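Transcription termination factor NusA (Planctomyces limnophilus, PDB 4MTN) probably takes part in both termination and antitermination of transcription, binding the core RNA polymerase and nascent RNA. Local coordinates at residues 24-27 and 28-32; 119-123 and 124-128; 181-184 and 185-189. All coordinates share one frame; numbering follows the deposited sequence.

Interaction 1: 24-27 and 28-32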
loop_
_atom_site.group_PDB
_atom_site.type_symbol
_atom_site.label_atom_id
_atom_site.label_comp_id
_atom_site.label_asym_id
_atom_site.label_seq_id
_atom_site.Cartn_x
_atom_site.Cartn_y
_atom_site.Cartn_z
ATOM N N GLU A 24 -23.418 12.783 -22.388
ATOM C CA GLU A 24 -22.113 13.396 -22.617
ATOM C C GLU A 24 -21.040 12.353 -22.921
ATOM O O GLU A 24 -20.135 12.597 -23.719
ATOM C CB GLU A 24 -21.699 14.239 -21.410
ATOM C CG GLU A 24 -20.527 15.169 -21.679
ATOM C CD GLU A 24 -20.812 16.168 -22.787
ATOM O OE1 GLU A 24 -21.985 16.562 -22.953
ATOM O OE2 GLU A 24 -19.859 16.559 -23.494
ATOM N N ILE A 25 -21.148 11.192 -22.284
ATOM C CA ILE A 25 -20.237 10.088 -22.559
ATOM C C ILE A 25 -20.534 9.502 -23.935
ATOM O O ILE A 25 -19.621 9.173 -24.695
ATOM C CB ILE A 25 -20.343 8.984 -21.488
ATOM C CG1 ILE A 25 -19.914 9.523 -20.122
ATOM C CG2 ILE A 25 -19.494 7.784 -21.869
ATOM C CD1 ILE A 25 -19.895 8.476 -19.029
ATOM N N VAL A 26 -21.820 9.388 -24.254
ATOM C CA VAL A 26 -22.254 8.846 -25.537
ATOM C C VAL A 26 -21.821 9.744 -26.694
ATOM O O VAL A 26 -21.346 9.256 -27.720
ATOM C CB VAL A 26 -23.783 8.661 -25.581
ATOM C CG1 VAL A 26 -24.208 8.052 -26.907
ATOM C CG2 VAL A 26 -24.243 7.792 -24.421
ATOM N N PHE A 27 -21.984 11.054 -26.523
ATOM C CA PHE A 27 -21.560 12.021 -27.532
ATOM C C PHE A 27 -20.075 11.875 -27.842
ATOM O O PHE A 27 -19.675 11.868 -29.005
ATOM C CB PHE A 27 -21.855 13.452 -27.074
ATOM C CG PHE A 27 -23.254 13.913 -27.376
ATOM C CD1 PHE A 27 -23.625 14.240 -28.670
ATOM C CD2 PHE A 27 -24.194 14.031 -26.366
ATOM C CE1 PHE A 27 -24.910 14.668 -28.952
ATOM C CE2 PHE A 27 -25.479 14.458 -26.641
ATOM C CZ PHE A 27 -25.837 14.778 -27.935
ATOM N N GLU A 28 -19.266 11.756 -26.793
ATOM C CA GLU A 28 -17.829 11.562 -26.948
ATOM C C GLU A 28 -17.527 10.264 -27.690
ATOM O O GLU A 28 -16.601 10.201 -28.498
ATOM C CB GLU A 28 -17.136 11.559 -25.584
ATOM C CG GLU A 28 -17.067 12.921 -24.914
ATOM C CD GLU A 28 -16.428 12.863 -23.540
ATOM O OE1 GLU A 28 -16.650 11.866 -22.820
ATOM O OE2 GLU A 28 -15.697 13.810 -23.181
ATOM N N GLY A 29 -18.319 9.234 -27.412
ATOM C CA GLY A 29 -18.157 7.948 -28.064
ATOM C C GLY A 29 -18.478 8.011 -29.545
ATOM O O GLY A 29 -17.734 7.485 -30.372
ATOM N N VAL A 30 -19.589 8.660 -29.877
ATOM C CA VAL A 30 -20.008 8.813 -31.266
ATOM C C VAL A 30 -18.996 9.650 -32.046
ATOM O O VAL A 30 -18.705 9.364 -33.207
ATOM C CB VAL A 30 -21.406 9.461 -31.366
ATOM C CG1 VAL A 30 -21.796 9.684 -32.820
ATOM C CG2 VAL A 30 -22.441 8.595 -30.666
ATOM N N GLU A 31 -18.457 10.677 -31.396
ATOM C CA GLU A 31 -17.429 11.516 -32.005
ATOM C C GLU A 31 -16.206 10.690 -32.384
ATOM O O GLU A 31 -15.681 10.816 -33.489
ATOM C CB GLU A 31 -17.023 12.649 -31.058
ATOM C CG GLU A 31 -18.034 13.780 -30.962
ATOM C CD GLU A 31 -17.600 14.871 -30.002
ATOM O OE1 GLU A 31 -16.574 14.686 -29.315
ATOM O OE2 GLU A 31 -18.283 15.914 -29.937
ATOM N N GLN A 32 -15.765 9.837 -31.465
ATOM C CA GLN A 32 -14.603 8.990 -31.703
ATOM C C GLN A 32 -14.875 7.963 -32.798
ATOM O O GLN A 32 -13.954 7.510 -33.478
ATOM C CB GLN A 32 -14.180 8.286 -30.411
ATOM C CG GLN A 32 -13.640 9.226 -29.347
ATOM C CD GLN A 32 -12.427 10.005 -29.816
ATOM O OE1 GLN A 32 -11.584 9.485 -30.546
ATOM N NE2 GLN A 32 -12.337 11.264 -29.402
#

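Interaction 2: 119-123 and 124-128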
loop_
_atom_site.group_PDB
_atom_site.type_symbol
_atom_site.label_atom_id
_atom_site.label_comp_id
_atom_site.label_asym_id
_atom_site.label_seq_id
_atom_site.Cartn_x
_atom_site.Cartn_y
_atom_site.Cartn_z
ATOM N N ARG A 119 -21.197 -10.391 -6.566
ATOM C CA ARG A 119 -20.717 -11.767 -6.620
ATOM C C ARG A 119 -19.589 -11.982 -5.620
ATOM O O ARG A 119 -18.695 -11.146 -5.489
ATOM C CB ARG A 119 -20.240 -12.122 -8.031
ATOM C CG ARG A 119 -21.344 -12.178 -9.074
ATOM C CD ARG A 119 -22.337 -13.289 -8.772
ATOM N NE ARG A 119 -23.322 -13.445 -9.838
ATOM C CZ ARG A 119 -24.318 -14.324 -9.813
ATOM N NH1 ARG A 119 -24.466 -15.133 -8.771
ATOM N NH2 ARG A 119 -25.168 -14.398 -10.828
ATOM N N ASN A 120 -19.635 -13.105 -4.913
ATOM C CA ASN A 120 -18.589 -13.436 -3.958
ATOM C C ASN A 120 -18.023 -14.830 -4.200
ATOM O O ASN A 120 -18.700 -15.833 -3.975
ATOM C CB ASN A 120 -19.133 -13.332 -2.529
ATOM C CG ASN A 120 -18.043 -13.406 -1.473
ATOM O OD1 ASN A 120 -16.878 -13.661 -1.776
ATOM N ND2 ASN A 120 -18.424 -13.189 -0.219
ATOM N N GLU A 121 -16.776 -14.885 -4.657
ATOM C CA GLU A 121 -16.034 -16.137 -4.710
ATOM C C GLU A 121 -14.954 -16.125 -3.635
ATOM O O GLU A 121 -14.820 -15.152 -2.893
ATOM C CB GLU A 121 -15.419 -16.370 -6.096
ATOM C CG GLU A 121 -14.748 -15.156 -6.718
ATOM C CD GLU A 121 -15.698 -14.341 -7.574
ATOM O OE1 GLU A 121 -16.882 -14.722 -7.678
ATOM O OE2 GLU A 121 -15.258 -13.321 -8.147
ATOM N N GLY A 122 -14.181 -17.201 -3.555
ATOM C CA GLY A 122 -13.111 -17.282 -2.580
ATOM C C GLY A 122 -11.992 -16.312 -2.900
ATOM O O GLY A 122 -11.422 -15.690 -2.006
ATOM N N SER A 123 -11.692 -16.176 -4.187
ATOM C CA SER A 123 -10.571 -15.362 -4.642
ATOM C C SER A 123 -10.829 -13.860 -4.539
ATOM O O SER A 123 -9.940 -13.099 -4.155
ATOM C CB SER A 123 -10.217 -15.726 -6.084
ATOM O OG SER A 123 -11.357 -15.653 -6.922
ATOM N N ALA A 124 -12.038 -13.428 -4.884
ATOM C CA ALA A 124 -12.339 -12.000 -4.899
ATOM C C ALA A 124 -13.816 -11.694 -4.665
ATOM O O ALA A 124 -14.677 -12.560 -4.816
ATOM C CB ALA A 124 -11.884 -11.389 -6.215
ATOM N N ILE A 125 -14.092 -10.447 -4.298
ATOM C CA ILE A 125 -15.455 -9.973 -4.090
ATOM C C ILE A 125 -15.759 -8.813 -5.030
ATOM O O ILE A 125 -14.993 -7.854 -5.108
ATOM C CB ILE A 125 -15.684 -9.516 -2.636
ATOM C CG1 ILE A 125 -15.471 -10.680 -1.667
ATOM C CG2 ILE A 125 -17.080 -8.931 -2.468
ATOM C CD1 ILE A 125 -15.642 -10.296 -0.215
ATOM N N THR A 126 -16.874 -8.903 -5.746
ATOM C CA THR A 126 -17.272 -7.848 -6.670
ATOM C C THR A 126 -18.273 -6.903 -6.013
ATOM O O THR A 126 -19.349 -7.321 -5.585
ATOM C CB THR A 126 -17.883 -8.424 -7.962
ATOM O OG1 THR A 126 -16.977 -9.370 -8.541
ATOM C CG2 THR A 126 -18.157 -7.314 -8.962
ATOM N N VAL A 127 -17.911 -5.627 -5.938
ATOM C CA VAL A 127 -18.737 -4.627 -5.272
ATOM C C VAL A 127 -19.259 -3.586 -6.257
ATOM O O VAL A 127 -18.491 -3.009 -7.027
ATOM C CB VAL A 127 -17.953 -3.912 -4.153
ATOM C CG1 VAL A 127 -18.831 -2.882 -3.461
ATOM C CG2 VAL A 127 -17.415 -4.925 -3.153
ATOM N N ASN A 128 -20.566 -3.346 -6.228
ATOM C CA ASN A 128 -21.174 -2.352 -7.104
ATOM C C ASN A 128 -21.305 -0.999 -6.419
ATOM O O ASN A 128 -22.102 -0.834 -5.497
ATOM C CB ASN A 128 -22.548 -2.824 -7.579
ATOM C CG ASN A 128 -23.263 -1.784 -8.419
ATOM O OD1 ASN A 128 -22.632 -1.003 -9.131
ATOM N ND2 ASN A 128 -24.588 -1.767 -8.339
#

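Interaction 3: 181-184 and 185-189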
loop_
_atom_site.group_PDB
_atom_site.type_symbol
_atom_site.label_atom_id
_atom_site.label_comp_id
_atom_site.label_asym_id
_atom_site.label_seq_id
_atom_site.Cartn_x
_atom_site.Cartn_y
_atom_site.Cartn_z
ATOM N N ARG A 181 -8.877 6.659 7.437
ATOM C CA ARG A 181 -10.125 7.292 7.024
ATOM C C ARG A 181 -11.202 7.149 8.094
ATOM O O ARG A 181 -11.877 8.118 8.439
ATOM C CB ARG A 181 -10.627 6.693 5.708
ATOM C CG ARG A 181 -9.721 6.906 4.505
ATOM C CD ARG A 181 -9.715 8.351 4.035
ATOM N NE ARG A 181 -8.673 9.140 4.682
ATOM C CZ ARG A 181 -7.413 9.201 4.263
ATOM N NH1 ARG A 181 -7.033 8.513 3.196
ATOM N NH2 ARG A 181 -6.532 9.951 4.912
ATOM N N LEU A 182 -11.358 5.933 8.608
ATOM C CA LEU A 182 -12.379 5.641 9.608
ATOM C C LEU A 182 -12.174 6.451 10.884
ATOM O O LEU A 182 -13.140 6.877 11.521
ATOM C CB LEU A 182 -12.393 4.148 9.934
ATOM C CG LEU A 182 -12.942 3.232 8.840
ATOM C CD1 LEU A 182 -12.734 1.774 9.210
ATOM C CD2 LEU A 182 -14.413 3.522 8.592
ATOM N N LEU A 183 -10.916 6.662 11.252
ATOM C CA LEU A 183 -10.593 7.474 12.419
ATOM C C LEU A 183 -10.971 8.931 12.181
ATOM O O LEU A 183 -11.445 9.614 13.091
ATOM C CB LEU A 183 -9.106 7.358 12.763
ATOM C CG LEU A 183 -8.702 6.049 13.449
ATOM C CD1 LEU A 183 -7.190 5.921 13.545
ATOM C CD2 LEU A 183 -9.335 5.960 14.827
ATOM N N GLU A 184 -10.767 9.397 10.953
ATOM C CA GLU A 184 -11.117 10.762 10.582
ATOM C C GLU A 184 -12.623 10.983 10.670
ATOM O O GLU A 184 -13.080 12.066 11.025
ATOM C CB GLU A 184 -10.617 11.083 9.172
ATOM C CG GLU A 184 -9.105 11.207 9.058
ATOM C CD GLU A 184 -8.624 11.249 7.619
ATOM O OE1 GLU A 184 -9.468 11.164 6.703
ATOM O OE2 GLU A 184 -7.398 11.363 7.404
ATOM N N LEU A 185 -13.392 9.947 10.351
ATOM C CA LEU A 185 -14.847 10.033 10.402
ATOM C C LEU A 185 -15.372 9.988 11.835
ATOM O O LEU A 185 -16.264 10.751 12.202
ATOM C CB LEU A 185 -15.481 8.903 9.588
ATOM C CG LEU A 185 -15.387 8.988 8.064
ATOM C CD1 LEU A 185 -16.048 7.777 7.427
ATOM C CD2 LEU A 185 -16.018 10.276 7.558
ATOM N N GLU A 186 -14.818 9.087 12.638
ATOM C CA GLU A 186 -15.337 8.843 13.979
ATOM C C GLU A 186 -14.888 9.896 14.991
ATOM O O GLU A 186 -15.651 10.275 15.879
ATOM C CB GLU A 186 -14.918 7.452 14.461
ATOM C CG GLU A 186 -15.863 6.845 15.485
ATOM C CD GLU A 186 -17.191 6.435 14.877
ATOM O OE1 GLU A 186 -17.223 6.125 13.667
ATOM O OE2 GLU A 186 -18.204 6.427 15.609
ATOM N N ILE A 187 -13.649 10.362 14.858
ATOM C CA ILE A 187 -13.100 11.331 15.802
ATOM C C ILE A 187 -13.163 12.753 15.252
ATOM O O ILE A 187 -12.421 13.099 14.333
ATOM C CB ILE A 187 -11.643 10.997 16.165
ATOM C CG1 ILE A 187 -11.532 9.548 16.641
ATOM C CG2 ILE A 187 -11.127 11.955 17.229
ATOM C CD1 ILE A 187 -10.143 9.158 17.096
ATOM N N PRO A 188 -14.047 13.586 15.824
ATOM C CA PRO A 188 -14.233 14.972 15.381
ATOM C C PRO A 188 -12.959 15.811 15.465
ATOM O O PRO A 188 -12.766 16.689 14.631
ATOM C CB PRO A 188 -15.305 15.511 16.340
ATOM C CG PRO A 188 -15.304 14.575 17.498
ATOM C CD PRO A 188 -14.953 13.239 16.930
ATOM N N GLU A 189 -12.102 15.541 16.447
ATOM C CA GLU A 189 -10.849 16.279 16.575
ATOM C C GLU A 189 -9.942 16.065 15.363
ATOM O O GLU A 189 -9.163 16.945 15.000
ATOM C CB GLU A 189 -10.106 15.876 17.851
ATOM C CG GLU A 189 -10.731 16.384 19.140
ATOM C CD GLU A 189 -11.701 15.395 19.756
ATOM O OE1 GLU A 189 -12.357 14.646 19.004
ATOM O OE2 GLU A 189 -11.799 15.364 21.000
#

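Interaction 1: 24-27 and 28-32
Val30 N donates the shortest hydrogen bond of this contact, 2.8 Å to Val26 O, nearly straight at 163°. The same step along the helix repeats around it. Gly29 N reaches Ile25 O at 3.0 Å, and Glu31 N reaches Phe27 O at 2.9 Å. The first bond of the run, Glu28 N to Glu24 O, is long and weak.

Val26 and Val30 stand one turn apart on the same side of the helix. Their side chains cross obliquely, with Val26 CG1 4.2 Å from Val30 CG2. Val30 CG1 is anti to the backbone N (chi1 177°), which leaves CG2 beside that N and 3.2 Å from Val26 O.

Glu28 runs its methylene CG past Glu24 O at 3.3 Å. Glu31 does the same one turn on, with CG 3.2 Å from Phe27 O, and its extended chain carries the carboxylate to Arg54. There OE2 forms a salt bridge and accepts a bond from Ile52 N. Arg54 also pairs with Glu24 OE2. It therefore spans two acids whose OE2 atoms, in Glu24 and Glu31, lie 6.7 Å apart, and is likely to offset their repulsion.

Val26 and Phe27 pack on Val12 of helix 7-18. This is the i+4 to i backbone bonding of an alpha helix, here helix 23-42, with acids on one side and apolar side chains packed on other elements of the NusA N-terminal domain.

Interaction 2: 119-123 and 124-128
The flat carboxamide of Asn120 has the side chain of Ile125 over one face. Ile125 CG1 and CD1 both stand off that face, displaced from its centre. Ile125 CG1 is the nearer, 3.3 Å from Asn120 OD1 and 3.8 Å from Asn120 CG. Ile125 CD1 lies 4.0 Å from Asn120 ND2. The two side chains run side by side and point the same way. Asn120 turns CG anti to its own N (chi1 -169°), which brings the amide alongside the isoleucine. Its ND2 donates to His147 O, and this bond probably limits how far the amide can turn.

The second flat group is the carboxylate of Glu121, and Ala124 O lies over one face of it. The Glu121 chain bends at chi2 (-91°) and folds back toward Ala124. Glu121 CG comes 3.2 Å and Glu121 CD 3.4 Å from Ala124 O. Glu121 OE2 and Ala124 O are both acceptors, so no bond joins them.

These residues close a beta hairpin between strands 112-120 and 124-128, in the S1 domain, a member of the OB-fold clan. Asn120 and Ile125 form an antiparallel non-hydrogen-bonded pair. On the turn side of it, Glu121 N binds Ala124 O at 3.1 Å. On the other side, Thr126 N binds Arg119 O at 2.9 Å, almost straight at 175°.

Ile125 is buried and also touches Val117 and Met141. With an alanine at this position, the amide of Asn120 would probably lose the cover on that face, and a gap is likely to open beside Val117 and Met141. Strand 124-128 lies between 112-120 and 133-137, and Ile125 is backbone hydrogen-bonded to Leu136 of the latter. Thr126 sits on the other face of the hairpin from Ile125, with CB 3.8 Å from Arg119 O.

Interaction 3: 181-184 and 185-189
The end of helix 176-186 and the break before helix 188-191 frame this contact. Arg181 O accepts from Leu185 N at 3.0 Å, and Leu182 O accepts from Glu186 N at 3.0 Å. Leu185 N also makes a weak hydrogen bond to Leu182 O. The last bond of the run is Ile187 N to Leu183 O, 2.9 Å. Ile187 is the first residue to leave helical backbone angles, and it also takes the N-cap position of the next helix. Pro188 follows. It has no N-H to give, so it cannot extend the pattern to Glu184 O, which instead accepts from Asn191 ND2.

Leu183 and Ile187 lie side by side and point the same way, with Leu183 CD2 4.0 Å from Ile187 CD1. Ile187 sets CG1 beside its own backbone N (chi1 -53°), and from there CG1 passes 3.6 Å from Leu183 O. One residue earlier, Glu186 CB rests against Leu182 O. Leu185 lays CG near Arg181 O.

In the turn before this end, Arg181 grips Glu184 side-on, with two nitrogens on two oxygens. Arg181 NE meets Glu184 OE1 and Arg181 NH2 meets Glu184 OE2, both at 3.0 Å. The carboxylate sits at the edge of the guanidinium, in its plane, yet the carboxylate itself is tilted. OE1 is met from 44° above its plane; the donor to OE2 comes from the syn side but is also tilted, 29° from the plane.

Leu182 packs on Ile112 and on Val236. It thus joins the helix to strand 112-120, in the S1 range, and to helix 231-239, in the KH range. Arg181 NH1 binds Gly110 O. All three guanidinium nitrogens thus have partners, which probably fixes the rotation of the group, and the acid of Glu184 is likely to balance its charge.

The three contacts are local and follow one another along an elongated chain. None touches another. The centres of interactions 1 and 2 are about 31 Å apart, with nearest atoms about 14 Å apart. Interactions 2 and 3 have centres about 28 Å apart and also come no nearer than about 14 Å. Interactions 1 and 3 are the most distant pair, with centres about 41 Å apart. Structure connects them indirectly. Helix 87-105 packs on residues 24-27 and leads on to strand 112-120. That strand ends in the hairpin of interaction 2, and its Ile112 touches Arg181, Leu182 and Leu185 of interaction 3.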